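Long-range contacts in hypothetical protein yxiM (Bacillus subtilis, PDB 2O14), which is an uncharacterised member of the GDSL family of lipolytic enzymes and probably acts as an esterase, with a galactose-binding-like beta domain that holds a manganese ion: residues 16-20 and 80-85; 33-37 and 49-54; 84-90 and 152-158; 101-106 and 131-137. All coordinates share one frame; numbering follows the deposited sequence.

Contact 1 (16-20 and 80-85); sequences YQFDF and FNVDLP. With MN (manganese (II) ion), chain B.
Phe80 meets Phe18 and Phe20 in a small aromatic cluster between two strands whose axes run 10.6 Å apart, too far for backbone pairing. From CB its ring swings anti to the backbone N (chi1 163°), which carries it across to the facing strand. The edge of Phe20 stands on one face of this ring: Phe20 CZ is over its centre and Phe20 CE1 is 3.5 Å from Phe80 CD1, a T-shaped stack with planes at 88°. CE2 and CZ of Phe80 go on to Phe18, CZ standing over the centre of that ring, 3.8 Å from Phe18 CD2, so Phe80 gives its face to Phe20 and its edge to Phe18. Val82 CG2 reaches Phe18 CZ at 4.0 Å. Farther along, Leu84 CD2 sits over the face of Tyr16 in a CH-pi contact, 3.5 Å from the ring centroid. A leucine in place of Phe80 would probably lose both T-shaped stacks and leave a gap between Phe18 and Phe20. Asp19, on the other side of its strand, binds manganese through OD1 and OD2, with Ser24 and Asp65 also at the ion. No hydrogen bond crosses the contact; aromatic and aliphatic packing joins the two sheets, while the metal-binding carboxylate faces away.

Contact 2 (33-37 and 49-54); sequences RASDR and PENMRD
Ala34 and Asp54 make the direct polar link: Ala34 N donates to Asp54 OD1 at 2.8 Å, the N-H meeting the syn side of the carboxylate 25° out of its plane. Water 3 adds a second tie, giving a proton to Asp54 OD2 and taking a weak bond from Ser35 N. Another bridge runs through water 4, which accepts from Arg37 NH2 and donates to Glu50 OE1.

The packing contacts centre on Ala34 and Pro49. Ala34 CB lies against the backbone of the facing strand and 3.8 Å from Met52 CB, a selenomethionine whose tip turns off toward Val67 and Phe69. Pro49 presents its ring to Arg37: its CD lies 3.4 Å from Arg37 NH1, over one face of the guanidinium. That flat group is brought above the proline by a bend at chi3 (-59°).

Within 33-37 the chain is braced by its own bonds. Asp36 N reaches Arg33 O at 2.9 Å, and Asp36 OD2 receives Arg33 N at 2.7 Å from above the carboxylate plane. The first closes a type I beta turn from Arg33 to Asp36 and the second braces it; the turn follows strand 30-32 and is fastened by Asp54 to strand 52-56 in the galactose-binding-like domain.

Contact 3 (84-90 and 152-158); sequences LPNGLYE and IKKLSDQ
The Tyr89 ring is sandwiched between Lys154 and Leu84. Lys154 CG lies over one face toward the rim, a CH-pi contact 4.1 Å from the centroid, while Leu84 CD1 stands over the centre of the opposite face. At the edge, in the ring plane, is Pro85 O, which accepts from Tyr89 OH at 2.6 Å on a lone pair; this bond, with the two covered faces, helps hold the ring's orientation. Ile152 CG2 packs on Tyr89 CD2 at 3.6 Å.

Lys154 runs fully extended along the tyrosine, its CG anti to the backbone N (chi1 -170°), and so delivers NZ to Asp157 OD1 for a salt bridge at 2.9 Å, with a weak bond to Asn86 O besides. Beside it the strands pair antiparallel: Glu90 and Lys153 exchange two bonds, Glu90 N to Lys153 O being 2.6 Å. At Leu88 the register slips by one, and Leu88 O takes Leu155 N at 2.8 Å and, weakly, Ser156 N: a classic beta bulge. Gly87 adopts backbone angles that suit only glycine, and a CB there would run into Ser156 O.

Ser156, part of the bulge, also accepts at OG from Gln158 N in an ST turn. In the wider sheet strand 87-95 lies between 146-156 and 120-127, Tyr89 touching Val127, while strand 146-156 pairs also with 15-20.

Contact 4 (101-106 and 131-137); sequences ASVAAE and QLNLLVT
Ala104 and Leu135 sit in the close-packed stretch, where Ala104 N meets Leu135 O in an almost straight bond of 2.9 Å and Leu135 N returns one to Ala104 O. Leu135 CD2 lies 3.6 Å from Ala104 CB, brought there by chi1 of 75°, which sets CG between the backbone N and the carbonyl carbon. On the other face Val136 CG1 touches Ala101 CB at 3.7 Å, and Val103 CG1 meets Leu134 CG. These are neighbouring strands of the antiparallel five-stranded sheet in the galactose-binding-like domain; the Leu134 and Val136 face packs on Leu150 and Leu147 of the other sheet.

Toward the partly exposed end one more backbone bond, Glu106 N to Asn133 O at 3.1 Å, is followed by a side-chain one: the glutamate chain, bent at chi2 (-50°), folds OE1 back to accept from Asn133 N at 2.9 Å. With an alanine here Asn133 N would probably be left without its carboxylate acceptor. Asn133 ND2 goes to Gln131 OE1 and Asn81 OD1, and Gln131 NE2 itself bonds to Asp83 OD1.

How the contacts relate
All four contacts lie in the galactose-binding-like beta domain. Contact 1 links its two sheets: strand 80-83 pairs with strand 131-138 of contact 4, where Phe80 N is 2.8 Å from Leu134 O, and strand 15-20 with strand 146-156 of contact 3, where Tyr16 N is 2.8 Å from Ile152 O. Contacts 1 and 3 also share Leu84 and Pro85, and Leu132 of contact 4 packs on both Leu84 and Ile152. Contact 2 stands apart, its nearest atoms about 5 Å from contact 1, but the side chain of Asp54 is about 9 Å from the manganese held by Asp19 of contact 1. The probable catalytic residues, Ser171, Asp339 and His342, belong to none of these segments.

Contact 1 (16-20 and 80-85)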
loop_
_atom_site.group_PDB
_atom_site.type_symbol
_atom_site.label_atom_id
_atom_site.label_comp_id
_atom_site.label_asym_id
_atom_site.label_seq_id
_atom_site.Cartn_x
_atom_site.Cartn_y
_atom_site.Cartn_z
ATOM N N TYR A 16 12.848 -14.035 -14.440
ATOM C CA TYR A 16 13.256 -15.072 -13.492
ATOM C C TYR A 16 11.990 -15.553 -12.788
ATOM O O TYR A 16 11.237 -14.746 -12.246
ATOM C CB TYR A 16 14.224 -14.496 -12.455
ATOM C CG TYR A 16 15.451 -13.833 -13.038
ATOM C CD1 TYR A 16 15.347 -12.679 -13.811
ATOM C CD2 TYR A 16 16.719 -14.357 -12.812
ATOM C CE1 TYR A 16 16.482 -12.061 -14.348
ATOM C CE2 TYR A 16 17.857 -13.749 -13.340
ATOM C CZ TYR A 16 17.732 -12.606 -14.107
ATOM O OH TYR A 16 18.856 -12.019 -14.643
ATOM N N GLN A 17 11.752 -16.859 -12.793
ATOM C CA GLN A 17 10.557 -17.401 -12.160
ATOM C C GLN A 17 10.888 -18.476 -11.140
ATOM O O GLN A 17 11.569 -19.459 -11.444
ATOM C CB GLN A 17 9.606 -17.939 -13.229
ATOM C CG GLN A 17 9.123 -16.845 -14.162
ATOM C CD GLN A 17 8.179 -17.335 -15.235
ATOM O OE1 GLN A 17 7.706 -16.549 -16.051
ATOM N NE2 GLN A 17 7.897 -18.634 -15.241
ATOM N N PHE A 18 10.393 -18.278 -9.923
ATOM C CA PHE A 18 10.656 -19.196 -8.825
ATOM C C PHE A 18 9.381 -19.782 -8.243
ATOM O O PHE A 18 8.442 -19.057 -7.930
ATOM C CB PHE A 18 11.438 -18.462 -7.729
ATOM C CG PHE A 18 12.753 -17.901 -8.200
ATOM C CD1 PHE A 18 13.842 -18.738 -8.433
ATOM C CD2 PHE A 18 12.895 -16.536 -8.445
ATOM C CE1 PHE A 18 15.056 -18.221 -8.904
ATOM C CE2 PHE A 18 14.104 -16.009 -8.918
ATOM C CZ PHE A 18 15.184 -16.851 -9.146
ATOM N N ASP A 19 9.354 -21.104 -8.118
ATOM C CA ASP A 19 8.215 -21.817 -7.546
ATOM C C ASP A 19 8.690 -22.343 -6.194
ATOM O O ASP A 19 9.395 -23.344 -6.119
ATOM C CB ASP A 19 7.792 -22.978 -8.462
ATOM C CG ASP A 19 6.810 -23.933 -7.792
ATOM O OD1 ASP A 19 6.119 -23.505 -6.850
ATOM O OD2 ASP A 19 6.718 -25.110 -8.211
ATOM N N PHE A 20 8.304 -21.649 -5.131
ATOM C CA PHE A 20 8.708 -22.006 -3.774
ATOM C C PHE A 20 7.936 -23.172 -3.172
ATOM O O PHE A 20 6.719 -23.270 -3.318
ATOM C CB PHE A 20 8.573 -20.778 -2.878
ATOM C CG PHE A 20 9.494 -19.652 -3.262
ATOM C CD1 PHE A 20 10.817 -19.630 -2.811
ATOM C CD2 PHE A 20 9.051 -18.626 -4.095
ATOM C CE1 PHE A 20 11.686 -18.601 -3.187
ATOM C CE2 PHE A 20 9.911 -17.588 -4.477
ATOM C CZ PHE A 20 11.231 -17.578 -4.021
ATOM N N PHE A 80 15.128 -14.176 0.817
ATOM C CA PHE A 80 15.376 -15.000 -0.351
ATOM C C PHE A 80 16.198 -14.022 -1.181
ATOM O O PHE A 80 15.749 -12.899 -1.418
ATOM C CB PHE A 80 14.079 -15.313 -1.096
ATOM C CG PHE A 80 14.296 -15.812 -2.500
ATOM C CD1 PHE A 80 14.853 -17.068 -2.729
ATOM C CD2 PHE A 80 13.959 -15.018 -3.592
ATOM C CE1 PHE A 80 15.071 -17.525 -4.026
ATOM C CE2 PHE A 80 14.173 -15.462 -4.893
ATOM C CZ PHE A 80 14.731 -16.719 -5.110
ATOM N N ASN A 81 17.389 -14.422 -1.604
ATOM C CA ASN A 81 18.227 -13.534 -2.403
ATOM C C ASN A 81 18.307 -14.018 -3.836
ATOM O O ASN A 81 18.241 -15.219 -4.101
ATOM C CB ASN A 81 19.656 -13.472 -1.860
ATOM C CG ASN A 81 19.708 -13.259 -0.371
ATOM O OD1 ASN A 81 18.815 -12.651 0.214
ATOM N ND2 ASN A 81 20.773 -13.749 0.256
ATOM N N VAL A 82 18.448 -13.067 -4.752
ATOM C CA VAL A 82 18.588 -13.380 -6.159
ATOM C C VAL A 82 19.476 -12.320 -6.801
ATOM O O VAL A 82 19.165 -11.129 -6.777
ATOM C CB VAL A 82 17.212 -13.444 -6.886
ATOM C CG1 VAL A 82 16.408 -12.184 -6.613
ATOM C CG2 VAL A 82 17.430 -13.623 -8.386
ATOM N N ASP A 83 20.609 -12.758 -7.340
ATOM C CA ASP A 83 21.532 -11.842 -7.993
ATOM C C ASP A 83 20.912 -11.406 -9.314
ATOM O O ASP A 83 20.399 -12.235 -10.068
ATOM C CB ASP A 83 22.878 -12.528 -8.235
ATOM C CG ASP A 83 23.542 -12.967 -6.948
ATOM O OD1 ASP A 83 23.537 -12.176 -5.986
ATOM O OD2 ASP A 83 24.075 -14.094 -6.897
ATOM N N LEU A 84 20.959 -10.105 -9.584
ATOM C CA LEU A 84 20.384 -9.546 -10.806
ATOM C C LEU A 84 21.187 -8.361 -11.327
ATOM O O LEU A 84 21.692 -7.553 -10.547
ATOM C CB LEU A 84 18.960 -9.044 -10.540
ATOM C CG LEU A 84 17.905 -9.977 -9.944
ATOM C CD1 LEU A 84 16.677 -9.162 -9.541
ATOM C CD2 LEU A 84 17.536 -11.047 -10.955
ATOM N N PRO A 85 21.321 -8.243 -12.658
ATOM C CA PRO A 85 22.072 -7.100 -13.186
ATOM C C PRO A 85 21.318 -5.866 -12.701
ATOM O O PRO A 85 20.092 -5.902 -12.585
ATOM C CB PRO A 85 21.955 -7.280 -14.697
ATOM C CG PRO A 85 21.880 -8.782 -14.852
ATOM C CD PRO A 85 20.941 -9.179 -13.732
HETATM MN MN MN B . 5.850 -25.810 -6.190
HETATM O O HOH W 1 8.108 -25.534 -5.625
HETATM O O HOH W 2 3.918 -26.249 -7.050
#

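Contact 2 (33-37 and 49-54)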
loop_
_atom_site.group_PDB
_atom_site.type_symbol
_atom_site.label_atom_id
_atom_site.label_comp_id
_atom_site.label_asym_id
_atom_site.label_seq_id
_atom_site.Cartn_x
_atom_site.Cartn_y
_atom_site.Cartn_z
ATOM N N ARG A 33 13.427 -24.629 -2.664
ATOM C CA ARG A 33 13.072 -25.279 -1.411
ATOM C C ARG A 33 13.642 -24.460 -0.245
ATOM O O ARG A 33 14.622 -23.737 -0.417
ATOM C CB ARG A 33 13.681 -26.682 -1.473
ATOM C CG ARG A 33 13.446 -27.616 -0.327
ATOM C CD ARG A 33 14.306 -28.852 -0.573
ATOM N NE ARG A 33 13.975 -29.490 -1.846
ATOM C CZ ARG A 33 13.142 -30.519 -1.971
ATOM N NH1 ARG A 33 12.560 -31.036 -0.895
ATOM N NH2 ARG A 33 12.882 -31.023 -3.172
ATOM N N ALA A 34 13.035 -24.577 0.933
ATOM C CA ALA A 34 13.499 -23.832 2.105
ATOM C C ALA A 34 14.959 -24.089 2.461
ATOM O O ALA A 34 15.626 -23.205 3.008
ATOM C CB ALA A 34 12.620 -24.141 3.312
ATOM N N SER A 35 15.458 -25.289 2.166
ATOM C CA SER A 35 16.848 -25.616 2.482
ATOM C C SER A 35 17.825 -25.173 1.396
ATOM O O SER A 35 19.022 -25.407 1.508
ATOM C CB SER A 35 17.011 -27.124 2.729
ATOM O OG SER A 35 16.839 -27.865 1.533
ATOM N N ASP A 36 17.323 -24.550 0.334
ATOM C CA ASP A 36 18.213 -24.086 -0.722
ATOM C C ASP A 36 18.904 -22.809 -0.252
ATOM O O ASP A 36 18.362 -21.709 -0.378
ATOM C CB ASP A 36 17.448 -23.807 -2.023
ATOM C CG ASP A 36 16.998 -25.082 -2.731
ATOM O OD1 ASP A 36 17.702 -26.110 -2.641
ATOM O OD2 ASP A 36 15.945 -25.051 -3.397
ATOM N N ARG A 37 20.095 -22.969 0.312
ATOM C CA ARG A 37 20.876 -21.841 0.801
ATOM C C ARG A 37 21.351 -21.010 -0.386
ATOM O O ARG A 37 21.624 -21.555 -1.463
ATOM C CB ARG A 37 22.086 -22.354 1.589
ATOM C CG ARG A 37 23.032 -21.273 2.103
ATOM C CD ARG A 37 24.264 -21.902 2.726
ATOM N NE ARG A 37 23.908 -22.774 3.841
ATOM C CZ ARG A 37 23.494 -22.340 5.027
ATOM N NH1 ARG A 37 23.386 -21.036 5.261
ATOM N NH2 ARG A 37 23.181 -23.212 5.979
ATOM N N PRO A 49 18.676 -20.228 5.777
ATOM C CA PRO A 49 17.762 -21.369 5.613
ATOM C C PRO A 49 17.212 -21.928 6.931
ATOM O O PRO A 49 16.128 -22.500 6.955
ATOM C CB PRO A 49 18.619 -22.409 4.888
ATOM C CG PRO A 49 19.664 -21.606 4.188
ATOM C CD PRO A 49 19.988 -20.510 5.163
ATOM N N GLU A 50 17.956 -21.770 8.024
ATOM C CA GLU A 50 17.511 -22.290 9.322
ATOM C C GLU A 50 16.173 -21.701 9.762
ATOM O O GLU A 50 15.464 -22.300 10.568
ATOM C CB GLU A 50 18.555 -22.013 10.414
ATOM C CG GLU A 50 18.785 -20.532 10.691
ATOM C CD GLU A 50 19.960 -19.958 9.912
ATOM O OE1 GLU A 50 20.199 -20.398 8.764
ATOM O OE2 GLU A 50 20.637 -19.053 10.449
ATOM N N ASN A 51 15.823 -20.531 9.238
ATOM C CA ASN A 51 14.565 -19.890 9.608
ATOM C C ASN A 51 13.513 -19.957 8.508
ATOM O O ASN A 51 12.561 -19.175 8.498
ATOM C CB ASN A 51 14.819 -18.431 10.009
ATOM C CG ASN A 51 15.454 -18.309 11.388
ATOM O OD1 ASN A 51 16.172 -17.350 11.674
ATOM N ND2 ASN A 51 15.182 -19.276 12.248
HETATM N N MSE A 52 13.693 -20.891 7.579
HETATM C CA MSE A 52 12.753 -21.083 6.479
HETATM C C MSE A 52 12.185 -22.489 6.619
HETATM O O MSE A 52 12.866 -23.393 7.107
HETATM C CB MSE A 52 13.462 -20.960 5.129
HETATM C CG MSE A 52 14.124 -19.622 4.859
HETATM SE SE MSE A 52 12.927 -18.092 4.785
HETATM C CE MSE A 52 11.589 -18.830 3.601
ATOM N N ARG A 53 10.944 -22.679 6.186
ATOM C CA ARG A 53 10.306 -23.988 6.276
ATOM C C ARG A 53 9.395 -24.250 5.078
ATOM O O ARG A 53 8.700 -23.350 4.620
ATOM C CB ARG A 53 9.496 -24.067 7.570
ATOM C CG ARG A 53 8.660 -25.327 7.731
ATOM C CD ARG A 53 7.935 -25.302 9.066
ATOM N NE ARG A 53 8.880 -25.243 10.179
ATOM C CZ ARG A 53 8.571 -24.836 11.407
ATOM N NH1 ARG A 53 9.499 -24.821 12.356
ATOM N NH2 ARG A 53 7.337 -24.432 11.685
ATOM N N ASP A 54 9.410 -25.475 4.562
ATOM C CA ASP A 54 8.556 -25.831 3.430
ATOM C C ASP A 54 7.158 -26.121 3.957
ATOM O O ASP A 54 7.004 -26.850 4.931
ATOM C CB ASP A 54 9.075 -27.082 2.719
ATOM C CG ASP A 54 10.384 -26.847 2.009
ATOM O OD1 ASP A 54 10.505 -25.800 1.340
ATOM O OD2 ASP A 54 11.281 -27.716 2.104
HETATM O O HOH W 3 13.817 -27.669 2.654
HETATM O O HOH W 4 21.522 -22.844 8.411
#

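Contact 3 (84-90 and 152-158)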
loop_
_atom_site.group_PDB
_atom_site.type_symbol
_atom_site.label_atom_id
_atom_site.label_comp_id
_atom_site.label_asym_id
_atom_site.label_seq_id
_atom_site.Cartn_x
_atom_site.Cartn_y
_atom_site.Cartn_z
ATOM N N LEU A 84 20.959 -10.105 -9.584
ATOM C CA LEU A 84 20.384 -9.546 -10.806
ATOM C C LEU A 84 21.187 -8.361 -11.327
ATOM O O LEU A 84 21.692 -7.553 -10.547
ATOM C CB LEU A 84 18.960 -9.044 -10.540
ATOM C CG LEU A 84 17.905 -9.977 -9.944
ATOM C CD1 LEU A 84 16.677 -9.162 -9.541
ATOM C CD2 LEU A 84 17.536 -11.047 -10.955
ATOM N N PRO A 85 21.321 -8.243 -12.658
ATOM C CA PRO A 85 22.072 -7.100 -13.186
ATOM C C PRO A 85 21.318 -5.866 -12.701
ATOM O O PRO A 85 20.092 -5.902 -12.585
ATOM C CB PRO A 85 21.955 -7.280 -14.697
ATOM C CG PRO A 85 21.880 -8.782 -14.852
ATOM C CD PRO A 85 20.941 -9.179 -13.732
ATOM N N ASN A 86 22.029 -4.783 -12.410
ATOM C CA ASN A 86 21.370 -3.572 -11.937
ATOM C C ASN A 86 20.339 -3.054 -12.943
ATOM O O ASN A 86 20.473 -3.258 -14.149
ATOM C CB ASN A 86 22.411 -2.490 -11.642
ATOM C CG ASN A 86 23.188 -2.764 -10.369
ATOM O OD1 ASN A 86 24.292 -2.250 -10.178
ATOM N ND2 ASN A 86 22.609 -3.568 -9.482
ATOM N N GLY A 87 19.312 -2.386 -12.425
ATOM C CA GLY A 87 18.259 -1.839 -13.267
ATOM C C GLY A 87 16.950 -1.771 -12.500
ATOM O O GLY A 87 16.936 -1.966 -11.285
ATOM N N LEU A 88 15.854 -1.484 -13.198
ATOM C CA LEU A 88 14.540 -1.422 -12.565
ATOM C C LEU A 88 13.828 -2.736 -12.866
ATOM O O LEU A 88 13.791 -3.177 -14.018
ATOM C CB LEU A 88 13.724 -0.258 -13.129
ATOM C CG LEU A 88 12.361 -0.064 -12.456
ATOM C CD1 LEU A 88 12.573 0.499 -11.052
ATOM C CD2 LEU A 88 11.496 0.883 -13.283
ATOM N N TYR A 89 13.266 -3.365 -11.839
ATOM C CA TYR A 89 12.582 -4.640 -12.022
ATOM C C TYR A 89 11.118 -4.646 -11.604
ATOM O O TYR A 89 10.691 -3.864 -10.756
ATOM C CB TYR A 89 13.298 -5.752 -11.245
ATOM C CG TYR A 89 14.611 -6.188 -11.844
ATOM C CD1 TYR A 89 15.772 -5.448 -11.649
ATOM C CD2 TYR A 89 14.686 -7.334 -12.631
ATOM C CE1 TYR A 89 16.980 -5.843 -12.224
ATOM C CE2 TYR A 89 15.884 -7.736 -13.212
ATOM C CZ TYR A 89 17.028 -6.988 -13.004
ATOM O OH TYR A 89 18.219 -7.383 -13.572
ATOM N N GLU A 90 10.355 -5.538 -12.223
ATOM C CA GLU A 90 8.954 -5.700 -11.893
ATOM C C GLU A 90 8.910 -7.005 -11.122
ATOM O O GLU A 90 9.428 -8.017 -11.590
ATOM C CB GLU A 90 8.097 -5.831 -13.151
ATOM C CG GLU A 90 6.624 -6.111 -12.848
ATOM C CD GLU A 90 5.799 -6.361 -14.100
ATOM O OE1 GLU A 90 5.879 -7.477 -14.667
ATOM O OE2 GLU A 90 5.071 -5.435 -14.517
ATOM N N ILE A 152 10.085 -12.251 -11.603
ATOM C CA ILE A 152 10.894 -11.045 -11.643
ATOM C C ILE A 152 11.263 -10.709 -13.088
ATOM O O ILE A 152 11.928 -11.490 -13.769
ATOM C CB ILE A 152 12.156 -11.249 -10.790
ATOM C CG1 ILE A 152 11.734 -11.615 -9.360
ATOM C CG2 ILE A 152 13.023 -9.999 -10.806
ATOM C CD1 ILE A 152 12.851 -12.158 -8.498
ATOM N N LYS A 153 10.821 -9.544 -13.552
ATOM C CA LYS A 153 11.085 -9.121 -14.920
ATOM C C LYS A 153 11.777 -7.762 -14.969
ATOM O O LYS A 153 11.367 -6.818 -14.292
ATOM C CB LYS A 153 9.766 -9.058 -15.695
ATOM C CG LYS A 153 9.944 -8.973 -17.198
ATOM C CD LYS A 153 8.617 -8.867 -17.934
ATOM C CE LYS A 153 7.980 -7.501 -17.741
ATOM N NZ LYS A 153 6.804 -7.321 -18.642
ATOM N N LYS A 154 12.825 -7.663 -15.779
ATOM C CA LYS A 154 13.567 -6.417 -15.903
ATOM C C LYS A 154 12.816 -5.429 -16.797
ATOM O O LYS A 154 12.421 -5.766 -17.909
ATOM C CB LYS A 154 14.964 -6.689 -16.467
ATOM C CG LYS A 154 15.893 -5.486 -16.407
ATOM C CD LYS A 154 17.333 -5.846 -16.748
ATOM C CE LYS A 154 18.231 -4.628 -16.574
ATOM N NZ LYS A 154 19.676 -4.905 -16.824
ATOM N N LEU A 155 12.627 -4.209 -16.304
ATOM C CA LEU A 155 11.914 -3.176 -17.048
ATOM C C LEU A 155 12.834 -2.174 -17.734
ATOM O O LEU A 155 12.513 -1.661 -18.806
ATOM C CB LEU A 155 10.971 -2.412 -16.113
ATOM C CG LEU A 155 9.851 -3.219 -15.447
ATOM C CD1 LEU A 155 9.168 -2.365 -14.386
ATOM C CD2 LEU A 155 8.849 -3.676 -16.502
ATOM N N SER A 156 13.976 -1.891 -17.119
ATOM C CA SER A 156 14.907 -0.921 -17.686
ATOM C C SER A 156 16.318 -1.133 -17.167
ATOM O O SER A 156 16.499 -1.682 -16.082
ATOM C CB SER A 156 14.447 0.491 -17.329
ATOM O OG SER A 156 15.469 1.442 -17.574
ATOM N N ASP A 157 17.312 -0.700 -17.942
ATOM C CA ASP A 157 18.707 -0.827 -17.527
ATOM C C ASP A 157 19.046 0.308 -16.578
ATOM O O ASP A 157 20.101 0.306 -15.938
ATOM C CB ASP A 157 19.659 -0.769 -18.728
ATOM C CG ASP A 157 19.528 -1.974 -19.641
ATOM O OD1 ASP A 157 19.325 -3.096 -19.127
ATOM O OD2 ASP A 157 19.646 -1.796 -20.874
ATOM N N GLN A 158 18.154 1.292 -16.510
ATOM C CA GLN A 158 18.341 2.433 -15.626
ATOM C C GLN A 158 17.762 2.058 -14.272
ATOM O O GLN A 158 16.553 1.865 -14.137
ATOM C CB GLN A 158 17.600 3.658 -16.159
ATOM C CG GLN A 158 18.114 4.196 -17.475
ATOM C CD GLN A 158 19.558 4.626 -17.400
ATOM O OE1 GLN A 158 19.996 5.215 -16.407
ATOM N NE2 GLN A 158 20.313 4.345 -18.458
#

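Contact 4 (101-106 and 131-137)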
loop_
_atom_site.group_PDB
_atom_site.type_symbol
_atom_site.label_atom_id
_atom_site.label_comp_id
_atom_site.label_asym_id
_atom_site.label_seq_id
_atom_site.Cartn_x
_atom_site.Cartn_y
_atom_site.Cartn_z
ATOM N N ALA A 101 -0.462 -10.445 5.366
ATOM C CA ALA A 101 0.985 -10.282 5.372
ATOM C C ALA A 101 1.444 -9.185 4.421
ATOM O O ALA A 101 0.715 -8.790 3.509
ATOM C CB ALA A 101 1.649 -11.599 4.988
ATOM N N SER A 102 2.655 -8.690 4.652
ATOM C CA SER A 102 3.245 -7.654 3.809
ATOM C C SER A 102 4.520 -8.204 3.187
ATOM O O SER A 102 5.059 -9.212 3.640
ATOM C CB SER A 102 3.578 -6.407 4.637
ATOM O OG SER A 102 2.395 -5.740 5.063
ATOM N N VAL A 103 4.994 -7.545 2.138
ATOM C CA VAL A 103 6.216 -7.962 1.477
ATOM C C VAL A 103 7.269 -6.899 1.727
ATOM O O VAL A 103 6.972 -5.701 1.671
ATOM C CB VAL A 103 6.009 -8.122 -0.046
ATOM C CG1 VAL A 103 7.345 -8.337 -0.735
ATOM C CG2 VAL A 103 5.110 -9.308 -0.322
ATOM N N ALA A 104 8.490 -7.336 2.023
ATOM C CA ALA A 104 9.602 -6.420 2.271
ATOM C C ALA A 104 10.755 -6.761 1.327
ATOM O O ALA A 104 10.970 -7.919 0.987
ATOM C CB ALA A 104 10.067 -6.538 3.723
ATOM N N ALA A 105 11.497 -5.746 0.905
ATOM C CA ALA A 105 12.624 -5.965 0.013
ATOM C C ALA A 105 13.554 -4.781 0.166
ATOM O O ALA A 105 13.102 -3.644 0.265
ATOM C CB ALA A 105 12.145 -6.085 -1.421
ATOM N N GLU A 106 14.853 -5.054 0.204
ATOM C CA GLU A 106 15.851 -4.008 0.362
ATOM C C GLU A 106 15.685 -3.250 1.682
ATOM O O GLU A 106 15.926 -2.044 1.750
ATOM C CB GLU A 106 15.783 -3.032 -0.813
ATOM C CG GLU A 106 15.968 -3.703 -2.170
ATOM C CD GLU A 106 17.199 -4.604 -2.217
ATOM O OE1 GLU A 106 17.032 -5.843 -2.143
ATOM O OE2 GLU A 106 18.331 -4.071 -2.316
ATOM N N GLN A 131 21.758 -7.296 -6.315
ATOM C CA GLN A 131 21.066 -8.404 -5.658
ATOM C C GLN A 131 19.767 -7.965 -4.985
ATOM O O GLN A 131 19.712 -6.910 -4.348
ATOM C CB GLN A 131 21.988 -9.044 -4.613
ATOM C CG GLN A 131 21.442 -10.310 -3.981
ATOM C CD GLN A 131 22.375 -10.872 -2.920
ATOM O OE1 GLN A 131 22.479 -10.332 -1.823
ATOM N NE2 GLN A 131 23.063 -11.957 -3.251
ATOM N N LEU A 132 18.726 -8.782 -5.132
ATOM C CA LEU A 132 17.419 -8.498 -4.536
ATOM C C LEU A 132 17.236 -9.383 -3.303
ATOM O O LEU A 132 17.463 -10.592 -3.368
ATOM C CB LEU A 132 16.306 -8.793 -5.548
ATOM C CG LEU A 132 14.861 -8.705 -5.043
ATOM C CD1 LEU A 132 14.514 -7.264 -4.691
ATOM C CD2 LEU A 132 13.917 -9.229 -6.113
ATOM N N ASN A 133 16.833 -8.783 -2.184
ATOM C CA ASN A 133 16.623 -9.532 -0.946
ATOM C C ASN A 133 15.203 -9.266 -0.475
ATOM O O ASN A 133 14.867 -8.157 -0.043
ATOM C CB ASN A 133 17.644 -9.105 0.112
ATOM C CG ASN A 133 19.050 -8.980 -0.464
ATOM O OD1 ASN A 133 19.397 -7.960 -1.053
ATOM N ND2 ASN A 133 19.851 -10.031 -0.320
ATOM N N LEU A 134 14.377 -10.302 -0.556
ATOM C CA LEU A 134 12.964 -10.198 -0.222
ATOM C C LEU A 134 12.470 -11.209 0.813
ATOM O O LEU A 134 13.046 -12.282 0.981
ATOM C CB LEU A 134 12.164 -10.343 -1.529
ATOM C CG LEU A 134 10.636 -10.396 -1.577
ATOM C CD1 LEU A 134 10.171 -10.135 -3.004
ATOM C CD2 LEU A 134 10.143 -11.756 -1.089
ATOM N N LEU A 135 11.410 -10.840 1.525
ATOM C CA LEU A 135 10.798 -11.735 2.503
ATOM C C LEU A 135 9.342 -11.331 2.658
ATOM O O LEU A 135 8.945 -10.233 2.253
ATOM C CB LEU A 135 11.493 -11.661 3.872
ATOM C CG LEU A 135 11.262 -10.451 4.794
ATOM C CD1 LEU A 135 11.424 -10.887 6.243
ATOM C CD2 LEU A 135 12.233 -9.320 4.459
ATOM N N VAL A 136 8.545 -12.237 3.208
ATOM C CA VAL A 136 7.139 -11.963 3.467
ATOM C C VAL A 136 7.210 -11.692 4.955
ATOM O O VAL A 136 7.886 -12.420 5.683
ATOM C CB VAL A 136 6.261 -13.192 3.163
ATOM C CG1 VAL A 136 4.796 -12.887 3.473
ATOM C CG2 VAL A 136 6.419 -13.571 1.698
ATOM N N THR A 137 6.531 -10.653 5.417
ATOM C CA THR A 137 6.642 -10.302 6.820
ATOM C C THR A 137 5.370 -9.841 7.510
ATOM O O THR A 137 4.295 -9.726 6.909
ATOM C CB THR A 137 7.712 -9.203 6.997
ATOM O OG1 THR A 137 7.969 -8.984 8.390
ATOM C CG2 THR A 137 7.234 -7.912 6.357
#